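Local coordinates for eEF1A lysine and N-terminal methyltransferase (Homo sapiens, PDB 5WCJ), which methylates elongation factor 1-alpha at its N terminus, using the C-terminal methyltransferase domain in this structure, and at an internal site using the enzyme's N-terminal domain, at residues 57-60 against 61-65. Sequence-based numbering, arbitrary orientation.
Sequences PLFV and HDHFP
F59 and H63 form an offset stack one turn apart in the last turns of helix 55-63. This helix links strands 44-49 and 67-73 in a beta-alpha-beta unit of the Rossmann-like methyltransferase fold. The ring centroids are 3.9 Å apart and the planes lie 15° apart. H63 ND1 sits over the centre of the F59 ring, while F59 CE2 lies over the rim of the imidazole. The same ND1 donates to F59 O at 3.1 Å, with the acceptor nearly in the imidazole plane. CG of H63 stands beside its own backbone N (chi1 -76°), which turns the ring back along the helix. F59 O also takes the helical bond from H63 N, and the two donors come from opposite faces of the carbonyl plane. With an alanine at H63, F59 is likely to lose its stacking partner, and F59 O the side-chain donor, keeping the backbone N-H of the two. L58 CG packs 3.7 Å from D62 OD2. F64 leaves the helical conformation, yet its N still bonds V60 O at 2.8 Å. V60 CG1 meets F64 CD1 at 4.1 Å. L225 of helix 211-226 touches both H63 and F64. Beyond the helix end, F64 O is hydrogen-bonded to S67 OG.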
ATOM      1  N   PRO A  57       7.893  -1.914  -0.533  1.00 24.93           N
ATOM      2  CA  PRO A  57       8.264  -0.571  -0.089  1.00 25.81           C
ATOM      3  C   PRO A  57       9.625  -0.105  -0.660  1.00 25.26           C
ATOM      4  O   PRO A  57       9.823   1.090  -0.897  1.00 25.34           O
ATOM      5  CB  PRO A  57       8.318  -0.709   1.447  1.00 26.41           C
ATOM      6  CG  PRO A  57       8.440  -2.170   1.722  1.00 26.24           C
ATOM      7  CD  PRO A  57       7.762  -2.858   0.600  1.00 26.66           C
ATOM      8  N   LEU A  58      10.548  -1.035  -0.880  1.00 24.74           N
ATOM      9  CA  LEU A  58      11.856  -0.665  -1.480  1.00 27.53           C
ATOM     10  C   LEU A  58      11.703  -0.144  -2.902  1.00 27.98           C
ATOM     11  O   LEU A  58      12.392   0.835  -3.296  1.00 27.62           O
ATOM     12  CB  LEU A  58      12.828  -1.823  -1.465  1.00 28.67           C
ATOM     13  CG  LEU A  58      14.282  -1.519  -1.830  1.00 33.03           C
ATOM     14  CD1 LEU A  58      14.848  -0.431  -0.934  1.00 34.53           C
ATOM     15  CD2 LEU A  58      15.087  -2.805  -1.708  1.00 34.75           C
ATOM     16  N   PHE A  59      10.784  -0.744  -3.648  1.00 27.83           N
ATOM     17  CA  PHE A  59      10.515  -0.281  -5.013  1.00 28.26           C
ATOM     18  C   PHE A  59       9.977   1.147  -5.001  1.00 27.57           C
ATOM     19  O   PHE A  59      10.438   1.997  -5.772  1.00 27.40           O
ATOM     20  CB  PHE A  59       9.536  -1.183  -5.747  1.00 30.45           C
ATOM     21  CG  PHE A  59       9.283  -0.763  -7.173  1.00 31.72           C
ATOM     22  CD1 PHE A  59       8.330   0.217  -7.481  1.00 32.92           C
ATOM     23  CD2 PHE A  59      10.000  -1.348  -8.211  1.00 36.80           C
ATOM     24  CE1 PHE A  59       8.091   0.599  -8.809  1.00 36.59           C
ATOM     25  CE2 PHE A  59       9.759  -0.975  -9.532  1.00 37.38           C
ATOM     26  CZ  PHE A  59       8.810  -0.001  -9.828  1.00 37.09           C
ATOM     27  N   VAL A  60       9.022   1.424  -4.121  1.00 24.16           N
ATOM     28  CA  VAL A  60       8.403   2.751  -4.069  1.00 25.38           C
ATOM     29  C   VAL A  60       9.462   3.768  -3.619  1.00 26.33           C
ATOM     30  O   VAL A  60       9.585   4.837  -4.207  1.00 27.78           O
ATOM     31  CB  VAL A  60       7.160   2.757  -3.145  1.00 25.29           C
ATOM     32  CG1 VAL A  60       6.614   4.155  -2.933  1.00 26.09           C
ATOM     33  CG2 VAL A  60       6.082   1.832  -3.737  1.00 25.65           C
ATOM     34  N   HIS A  61      10.215   3.432  -2.581  1.00 25.15           N
ATOM     35  CA  HIS A  61      11.276   4.313  -2.069  1.00 27.79           C
ATOM     36  C   HIS A  61      12.250   4.669  -3.176  1.00 28.19           C
ATOM     37  O   HIS A  61      12.592   5.826  -3.348  1.00 30.90           O
ATOM     38  CB  HIS A  61      12.027   3.622  -0.939  1.00 29.12           C
ATOM     39  CG  HIS A  61      13.224   4.372  -0.453  1.00 31.76           C
ATOM     40  ND1 HIS A  61      13.137   5.391   0.472  1.00 36.12           N
ATOM     41  CD2 HIS A  61      14.540   4.237  -0.749  1.00 35.93           C
ATOM     42  CE1 HIS A  61      14.351   5.856   0.725  1.00 37.97           C
ATOM     43  NE2 HIS A  61      15.220   5.175  -0.006  1.00 36.30           N
ATOM     44  N   ASP A  62      12.676   3.668  -3.930  1.00 30.67           N
ATOM     45  CA  ASP A  62      13.693   3.845  -5.001  1.00 32.81           C
ATOM     46  C   ASP A  62      13.178   4.557  -6.244  1.00 35.57           C
ATOM     47  O   ASP A  62      13.944   5.267  -6.906  1.00 35.64           O
ATOM     48  CB  ASP A  62      14.277   2.488  -5.427  1.00 34.23           C
ATOM     49  CG  ASP A  62      15.225   1.882  -4.383  1.00 38.29           C
ATOM     50  OD1 ASP A  62      15.647   2.578  -3.434  1.00 39.16           O
ATOM     51  OD2 ASP A  62      15.564   0.695  -4.539  1.00 41.14           O
ATOM     52  N   HIS A  63      11.907   4.362  -6.595  1.00 32.55           N
ATOM     53  CA  HIS A  63      11.358   4.941  -7.824  1.00 34.07           C
ATOM     54  C   HIS A  63      10.612   6.262  -7.611  1.00 33.58           C
ATOM     55  O   HIS A  63      10.421   7.014  -8.567  1.00 32.85           O
ATOM     56  CB  HIS A  63      10.467   3.927  -8.544  1.00 35.07           C
ATOM     57  CG  HIS A  63      11.243   2.874  -9.256  1.00 40.01           C
ATOM     58  ND1 HIS A  63      11.779   1.776  -8.610  1.00 43.70           N
ATOM     59  CD2 HIS A  63      11.638   2.784 -10.549  1.00 40.32           C
ATOM     60  CE1 HIS A  63      12.442   1.039  -9.485  1.00 43.80           C
ATOM     61  NE2 HIS A  63      12.365   1.626 -10.667  1.00 45.16           N
ATOM     62  N   PHE A  64      10.172   6.520  -6.382  1.00 29.07           N
ATOM     63  CA  PHE A  64       9.483   7.753  -6.047  1.00 31.28           C
ATOM     64  C   PHE A  64      10.330   8.520  -5.022  1.00 30.45           C
ATOM     65  O   PHE A  64      10.134   8.385  -3.807  1.00 28.88           O
ATOM     66  CB  PHE A  64       8.070   7.449  -5.507  1.00 31.61           C
ATOM     67  CG  PHE A  64       7.159   6.784  -6.509  1.00 32.51           C
ATOM     68  CD1 PHE A  64       7.278   5.432  -6.792  1.00 32.24           C
ATOM     69  CD2 PHE A  64       6.162   7.506  -7.153  1.00 37.68           C
ATOM     70  CE1 PHE A  64       6.444   4.814  -7.703  1.00 34.16           C
ATOM     71  CE2 PHE A  64       5.310   6.889  -8.061  1.00 37.61           C
ATOM     72  CZ  PHE A  64       5.463   5.544  -8.354  1.00 36.69           C
ATOM     73  N   PRO A  65      11.269   9.362  -5.495  1.00 32.45           N
ATOM     74  CA  PRO A  65      12.207  10.012  -4.562  1.00 33.00           C
ATOM     75  C   PRO A  65      11.588  10.945  -3.499  1.00 30.97           C
ATOM     76  O   PRO A  65      12.223  11.225  -2.484  1.00 31.95           O
ATOM     77  CB  PRO A  65      13.174  10.772  -5.502  1.00 35.99           C
ATOM     78  CG  PRO A  65      12.425  10.941  -6.767  1.00 34.72           C
ATOM     79  CD  PRO A  65      11.552   9.726  -6.905  1.00 34.05           C
TER